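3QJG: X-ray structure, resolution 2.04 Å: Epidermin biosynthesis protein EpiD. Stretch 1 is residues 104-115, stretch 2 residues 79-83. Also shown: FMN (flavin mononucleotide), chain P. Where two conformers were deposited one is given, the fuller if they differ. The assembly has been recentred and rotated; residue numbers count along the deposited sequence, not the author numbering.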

ATOM      1  N   THR A 104      -6.102  26.162  17.460  1.00 18.38           N
ATOM      2  CA  THR A 104      -5.193  27.282  17.243  1.00 19.16           C
ATOM      3  C   THR A 104      -5.897  28.562  16.727  1.00 20.07           C
ATOM      4  O   THR A 104      -5.550  29.691  17.141  1.00 20.82           O
ATOM      5  CB  THR A 104      -4.076  26.891  16.219  1.00 18.42           C
ATOM      6  OG1 THR A 104      -3.420  25.704  16.693  1.00 19.95           O
ATOM      7  CG2 THR A 104      -3.086  27.996  15.980  1.00 16.21           C
ATOM      8  N   ILE A 105      -6.816  28.386  15.792  1.00 19.29           N
ATOM      9  CA  ILE A 105      -7.706  29.428  15.379  1.00 19.63           C
ATOM     10  C   ILE A 105      -8.461  30.063  16.543  1.00 20.35           C
ATOM     11  O   ILE A 105      -8.441  31.288  16.645  1.00 20.14           O
ATOM     12  CB  ILE A 105      -8.679  28.972  14.305  1.00 19.23           C
ATOM     13  CG1 ILE A 105      -7.921  28.580  13.047  1.00 19.20           C
ATOM     14  CG2 ILE A 105      -9.614  30.129  13.892  1.00 21.11           C
ATOM     15  CD1 ILE A 105      -8.774  27.761  12.021  1.00 14.37           C
ATOM     16  N   CYS A 106      -8.989  29.254  17.477  1.00 20.24           N
ATOM     17  CA  CYS A 106      -9.795  29.788  18.584  1.00 21.19           C
ATOM     18  C   CYS A 106      -8.918  30.501  19.643  1.00 20.37           C
ATOM     19  O   CYS A 106      -9.288  31.540  20.228  1.00 20.36           O
ATOM     20  CB  CYS A 106     -10.701  28.682  19.193  1.00 21.13           C
ATOM     21  SG  CYS A 106     -11.918  28.016  17.987  1.00 21.67           S
ATOM     22  N   HIS A 107      -7.738  29.948  19.863  1.00 19.57           N
ATOM     23  CA  HIS A 107      -6.721  30.575  20.700  1.00 18.38           C
ATOM     24  C   HIS A 107      -6.341  31.997  20.242  1.00 19.51           C
ATOM     25  O   HIS A 107      -6.076  32.862  21.043  1.00 20.02           O
ATOM     26  CB  HIS A 107      -5.482  29.697  20.693  1.00 17.29           C
ATOM     27  CG  HIS A 107      -4.448  30.108  21.661  1.00 13.95           C
ATOM     28  ND1 HIS A 107      -4.642  30.012  23.021  1.00 15.57           N
ATOM     29  CD2 HIS A 107      -3.217  30.643  21.488  1.00 14.94           C
ATOM     30  CE1 HIS A 107      -3.557  30.434  23.643  1.00 14.99           C
ATOM     31  NE2 HIS A 107      -2.673  30.812  22.734  1.00 18.55           N
ATOM     32  N   THR A 108      -6.377  32.248  18.954  1.00 20.24           N
ATOM     33  CA  THR A 108      -5.945  33.488  18.380  0.60 20.65           C
ATOM     34  C   THR A 108      -7.068  34.571  18.395  1.00 22.43           C
ATOM     35  O   THR A 108      -6.837  35.741  18.024  1.00 22.72           O
ATOM     36  CB  THR A 108      -5.462  33.187  16.948  0.60 21.52           C
ATOM     37  OG1 THR A 108      -4.477  32.132  16.995  0.60 17.20           O
ATOM     38  CG2 THR A 108      -4.863  34.434  16.259  0.60 18.59           C
ATOM     39  N   ALA A 109      -8.278  34.193  18.813  1.00 21.18           N
ATOM     40  CA  ALA A 109      -9.430  35.032  18.475  1.00 20.82           C
ATOM     41  C   ALA A 109     -10.563  34.984  19.494  1.00 20.80           C
ATOM     42  O   ALA A 109     -11.735  34.967  19.126  1.00 19.22           O
ATOM     43  CB  ALA A 109      -9.913  34.641  17.141  1.00 20.11           C
ATOM     44  N   PHE A 110     -10.200  34.935  20.793  1.00 20.33           N
ATOM     45  CA  PHE A 110     -11.166  34.864  21.864  1.00 20.15           C
ATOM     46  C   PHE A 110     -12.277  35.927  21.809  1.00 22.43           C
ATOM     47  O   PHE A 110     -13.440  35.615  22.053  1.00 21.98           O
ATOM     48  CB  PHE A 110     -10.439  35.075  23.185  1.00 19.83           C
ATOM     49  CG  PHE A 110      -9.933  33.847  23.822  1.00 16.45           C
ATOM     50  CD1 PHE A 110      -9.661  32.734  23.110  1.00 14.11           C
ATOM     51  CD2 PHE A 110      -9.673  33.827  25.231  1.00 15.94           C
ATOM     52  CE1 PHE A 110      -9.210  31.600  23.682  1.00 15.90           C
ATOM     53  CE2 PHE A 110      -9.207  32.684  25.804  1.00 12.07           C
ATOM     54  CZ  PHE A 110      -8.968  31.575  25.074  1.00 12.00           C
ATOM     55  N   GLU A 111     -11.882  37.154  21.476  1.00 23.96           N
ATOM     56  CA  GLU A 111     -12.763  38.306  21.296  1.00 24.35           C
ATOM     57  C   GLU A 111     -13.799  38.077  20.194  1.00 24.09           C
ATOM     58  O   GLU A 111     -14.793  38.815  20.136  1.00 23.28           O
ATOM     59  CB  GLU A 111     -11.954  39.604  21.034  1.00 24.96           C
ATOM     60  CG  GLU A 111     -11.558  39.861  19.546  1.00 26.70           C
ATOM     61  CD  GLU A 111     -10.328  39.034  19.059  1.00 29.09           C
ATOM     62  OE1 GLU A 111      -9.667  38.355  19.894  1.00 21.15           O
ATOM     63  OE2 GLU A 111     -10.026  39.082  17.822  1.00 27.58           O
ATOM     64  N   LYS A 112     -13.602  37.041  19.356  1.00 22.30           N
ATOM     65  CA  LYS A 112     -14.564  36.759  18.303  1.00 22.84           C
ATOM     66  C   LYS A 112     -15.346  35.483  18.505  1.00 21.33           C
ATOM     67  O   LYS A 112     -16.054  35.078  17.600  1.00 21.66           O
ATOM     68  CB  LYS A 112     -13.847  36.597  16.962  1.00 22.53           C
ATOM     69  CG  LYS A 112     -12.899  37.678  16.592  1.00 24.54           C
ATOM     70  CD  LYS A 112     -12.274  37.324  15.221  1.00 24.13           C
ATOM     71  CE  LYS A 112     -11.737  38.529  14.550  1.00 24.51           C
ATOM     72  NZ  LYS A 112     -11.078  38.101  13.343  1.00 20.89           N
ATOM     73  N   LEU A 113     -15.217  34.847  19.673  1.00 21.52           N
ATOM     74  CA  LEU A 113     -15.514  33.452  19.798  1.00 20.82           C
ATOM     75  C   LEU A 113     -16.689  33.134  20.682  1.00 21.72           C
ATOM     76  O   LEU A 113     -16.784  33.629  21.824  1.00 21.61           O
ATOM     77  CB  LEU A 113     -14.270  32.738  20.326  1.00 21.42           C
ATOM     78  CG  LEU A 113     -14.349  31.221  20.558  1.00 21.55           C
ATOM     79  CD1 LEU A 113     -14.183  30.658  19.140  1.00 18.75           C
ATOM     80  CD2 LEU A 113     -13.257  30.830  21.564  1.00 14.99           C
ATOM     81  N   SER A 114     -17.569  32.283  20.149  1.00 21.37           N
ATOM     82  CA  SER A 114     -18.819  31.872  20.791  1.00 21.59           C
ATOM     83  C   SER A 114     -18.804  30.363  20.813  1.00 20.54           C
ATOM     84  O   SER A 114     -18.554  29.752  19.792  1.00 18.13           O
ATOM     85  CB  SER A 114     -20.048  32.296  19.984  1.00 22.77           C
ATOM     86  OG  SER A 114     -20.241  33.682  20.003  1.00 23.80           O
ATOM     87  N   ILE A 115     -19.129  29.793  21.977  1.00 21.18           N
ATOM     88  CA  ILE A 115     -19.137  28.355  22.195  1.00 20.07           C
ATOM     89  C   ILE A 115     -20.581  27.914  22.487  1.00 20.14           C
ATOM     90  O   ILE A 115     -21.269  28.540  23.297  1.00 21.14           O
ATOM     91  CB  ILE A 115     -18.181  27.988  23.366  1.00 20.14           C
ATOM     92  CG1 ILE A 115     -16.730  28.340  22.974  1.00 21.39           C
ATOM     93  CG2 ILE A 115     -18.310  26.517  23.692  1.00 17.51           C
ATOM     94  CD1 ILE A 115     -15.664  28.217  24.103  1.00 20.06           C
TER
HETATM   95  N1  FMN P 501       2.167  28.589  16.380  1.00 15.53           N
HETATM   96  C2  FMN P 501       2.871  29.320  17.309  1.00 18.79           C
HETATM   97  O2  FMN P 501       2.628  29.281  18.563  1.00 18.11           O
HETATM   98  N3  FMN P 501       3.919  30.069  16.830  1.00 19.29           N
HETATM   99  C4  FMN P 501       4.225  30.159  15.489  1.00 20.56           C
HETATM  100  O4  FMN P 501       5.153  30.906  15.167  1.00 22.55           O
HETATM  101  C4A FMN P 501       3.491  29.430  14.569  1.00 15.89           C
HETATM  102  N5  FMN P 501       3.732  29.489  13.194  1.00 23.45           N
HETATM  103  C5A FMN P 501       3.003  28.709  12.301  1.00 19.06           C
HETATM  104  C6  FMN P 501       3.255  28.742  10.928  1.00 22.57           C
HETATM  105  C7  FMN P 501       2.517  27.948  10.029  1.00 20.57           C
HETATM  106  C7M FMN P 501       2.783  27.990   8.531  1.00 18.87           C
HETATM  107  C8  FMN P 501       1.501  27.134  10.541  1.00 21.73           C
HETATM  108  C8M FMN P 501       0.665  26.240   9.652  1.00 21.65           C
HETATM  109  C9  FMN P 501       1.252  27.100  11.908  1.00 20.74           C
HETATM  110  C9A FMN P 501       1.991  27.892  12.787  1.00 19.15           C
HETATM  111  N10 FMN P 501       1.718  27.865  14.147  1.00 17.17           N
HETATM  112  C10 FMN P 501       2.467  28.620  15.039  1.00 19.94           C
HETATM  113  C1' FMN P 501       0.655  27.024  14.704  1.00 16.06           C
HETATM  114  C2' FMN P 501       1.215  25.776  15.375  1.00 15.74           C
HETATM  115  O2' FMN P 501       2.002  24.960  14.545  1.00 13.54           O
HETATM  116  C3' FMN P 501       0.040  24.954  15.847  1.00 16.37           C
HETATM  117  O3' FMN P 501      -0.668  25.584  16.905  1.00 17.97           O
HETATM  118  C4' FMN P 501       0.515  23.548  16.287  1.00 15.72           C
HETATM  119  O4' FMN P 501      -0.558  22.854  16.818  1.00 12.03           O
HETATM  120  C5' FMN P 501       1.581  23.612  17.308  1.00 16.49           C
HETATM  121  O5' FMN P 501       1.885  22.309  17.723  1.00 20.77           O
HETATM  122  P   FMN P 501       3.217  22.007  18.564  1.00 18.34           P
HETATM  123  O1P FMN P 501       3.103  20.581  19.229  1.00 17.44           O
HETATM  124  O2P FMN P 501       3.335  23.097  19.521  1.00 20.55           O
HETATM  125  O3P FMN P 501       4.413  22.171  17.683  1.00 19.74           O
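Stretch 2 79-83: KIIIL

Stretch 2 is an extended strand, residues 79-82, lying parallel to strand 113-115 with their N-to-C directions 21° apart (signed crossing angle -21°). The register pairs Leu113 with Ile80, Ser114 with Ile81 and Ile115 with Ile82. Three backbone hydrogen bonds fix it: Ile80 N to Lys112 O (2.9 Å), Ser114 N to Ile80 O (2.8 Å) and Ile82 N to Ser114 O (2.8 Å). The backbone N and O of Ile80 and the N of Ile82 therefore point at stretch 1. Ile81 makes no hydrogen bond to this strand; its CA forms a CA-H...O contact with Ser114 O at 3.1 Å.

Strand alternation places Ile80 and Ile82 on the same face as Leu113 and Ile115, the face covered by the preceding helix and turn. Both isoleucines adopt m,t, an extended chi2 that carries CD1 out to this layer. Ile80 CD1 reaches Ile105 CG2 and Ala109 CB, each at 3.9 Å; Ile82 CD1 lies 3.8 Å from Cys106 SG and 3.8 Å from Ile115 CG1. Leu113, t,p, brings its CD1 back to Ile80 CG2 (3.6 Å) and Ile82 CG1 (4.0 Å), bridging the two. On the other face Ile81, p,t, places CG2 4.2 Å from Ser114 CB, while CD1 leads away. Just before the strand, the CA-to-CB bond of Lys112 points toward stretch 2, but its extended chain leads the amine away; on the way Lys112 CD passes 4.4 Å from Ile80 CD1.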

ATOM      1  N   LYS A  79     -16.883  36.462  13.092  1.00 22.64           N
ATOM      2  CA  LYS A  79     -17.430  35.649  14.188  1.00 21.21           C
ATOM      3  C   LYS A  79     -16.880  34.269  14.007  1.00 20.27           C
ATOM      4  O   LYS A  79     -16.782  33.811  12.872  1.00 19.44           O
ATOM      5  CB  LYS A  79     -18.978  35.608  14.174  1.00 21.28           C
ATOM      6  CG  LYS A  79     -19.633  36.967  14.301  1.00 21.91           C
ATOM      7  CD  LYS A  79     -19.258  37.665  15.613  1.00 28.32           C
ATOM      8  CE  LYS A  79     -19.951  39.042  15.782  1.00 31.99           C
ATOM      9  NZ  LYS A  79     -19.677  39.573  17.140  1.00 34.03           N
ATOM     10  N   ILE A  80     -16.482  33.659  15.118  1.00 17.66           N
ATOM     11  CA  ILE A  80     -16.097  32.301  15.137  1.00 18.12           C
ATOM     12  C   ILE A  80     -16.920  31.623  16.188  1.00 18.71           C
ATOM     13  O   ILE A  80     -16.993  32.111  17.375  1.00 20.43           O
ATOM     14  CB  ILE A  80     -14.573  32.121  15.480  1.00 17.40           C
ATOM     15  CG1 ILE A  80     -13.769  32.923  14.436  1.00 17.53           C
ATOM     16  CG2 ILE A  80     -14.222  30.639  15.534  1.00 15.94           C
ATOM     17  CD1 ILE A  80     -12.277  32.941  14.559  1.00 13.48           C
ATOM     18  N   ILE A  81     -17.525  30.502  15.787  1.00 18.90           N
ATOM     19  CA  ILE A  81     -18.382  29.724  16.667  1.00 19.97           C
ATOM     20  C   ILE A  81     -17.920  28.275  16.799  1.00 20.11           C
ATOM     21  O   ILE A  81     -17.523  27.644  15.832  1.00 19.34           O
ATOM     22  CB  ILE A  81     -19.869  29.787  16.274  1.00 20.88           C
ATOM     23  CG1 ILE A  81     -20.244  28.960  15.041  1.00 20.64           C
ATOM     24  CG2 ILE A  81     -20.345  31.268  15.968  1.00 23.10           C
ATOM     25  CD1 ILE A  81     -21.762  28.988  14.843  1.00 20.56           C
ATOM     26  N   ILE A  82     -17.962  27.732  18.012  1.00 19.37           N
ATOM     27  CA  ILE A  82     -17.767  26.312  18.132  1.00 18.59           C
ATOM     28  C   ILE A  82     -19.139  25.622  18.314  1.00 19.77           C
ATOM     29  O   ILE A  82     -19.829  25.796  19.340  1.00 20.28           O
ATOM     30  CB  ILE A  82     -16.782  25.965  19.249  1.00 18.81           C
ATOM     31  CG1 ILE A  82     -15.570  26.893  19.209  1.00 19.66           C
ATOM     32  CG2 ILE A  82     -16.354  24.523  19.105  1.00 16.71           C
ATOM     33  CD1 ILE A  82     -14.583  26.643  20.276  1.00 18.68           C
ATOM     34  N   LEU A  83     -19.555  24.856  17.307  1.00 20.10           N
ATOM     35  CA  LEU A  83     -20.891  24.251  17.301  1.00 21.10           C
ATOM     36  C   LEU A  83     -20.898  22.949  16.496  1.00 21.40           C
ATOM     37  O   LEU A  83     -20.636  22.975  15.276  1.00 22.58           O
ATOM     38  CB  LEU A  83     -21.925  25.228  16.709  1.00 21.17           C
ATOM     39  CG  LEU A  83     -23.368  24.809  16.981  1.00 23.51           C
ATOM     40  CD1 LEU A  83     -24.357  25.956  16.878  1.00 28.44           C
ATOM     41  CD2 LEU A  83     -23.788  23.642  16.098  1.00 21.97           C
TER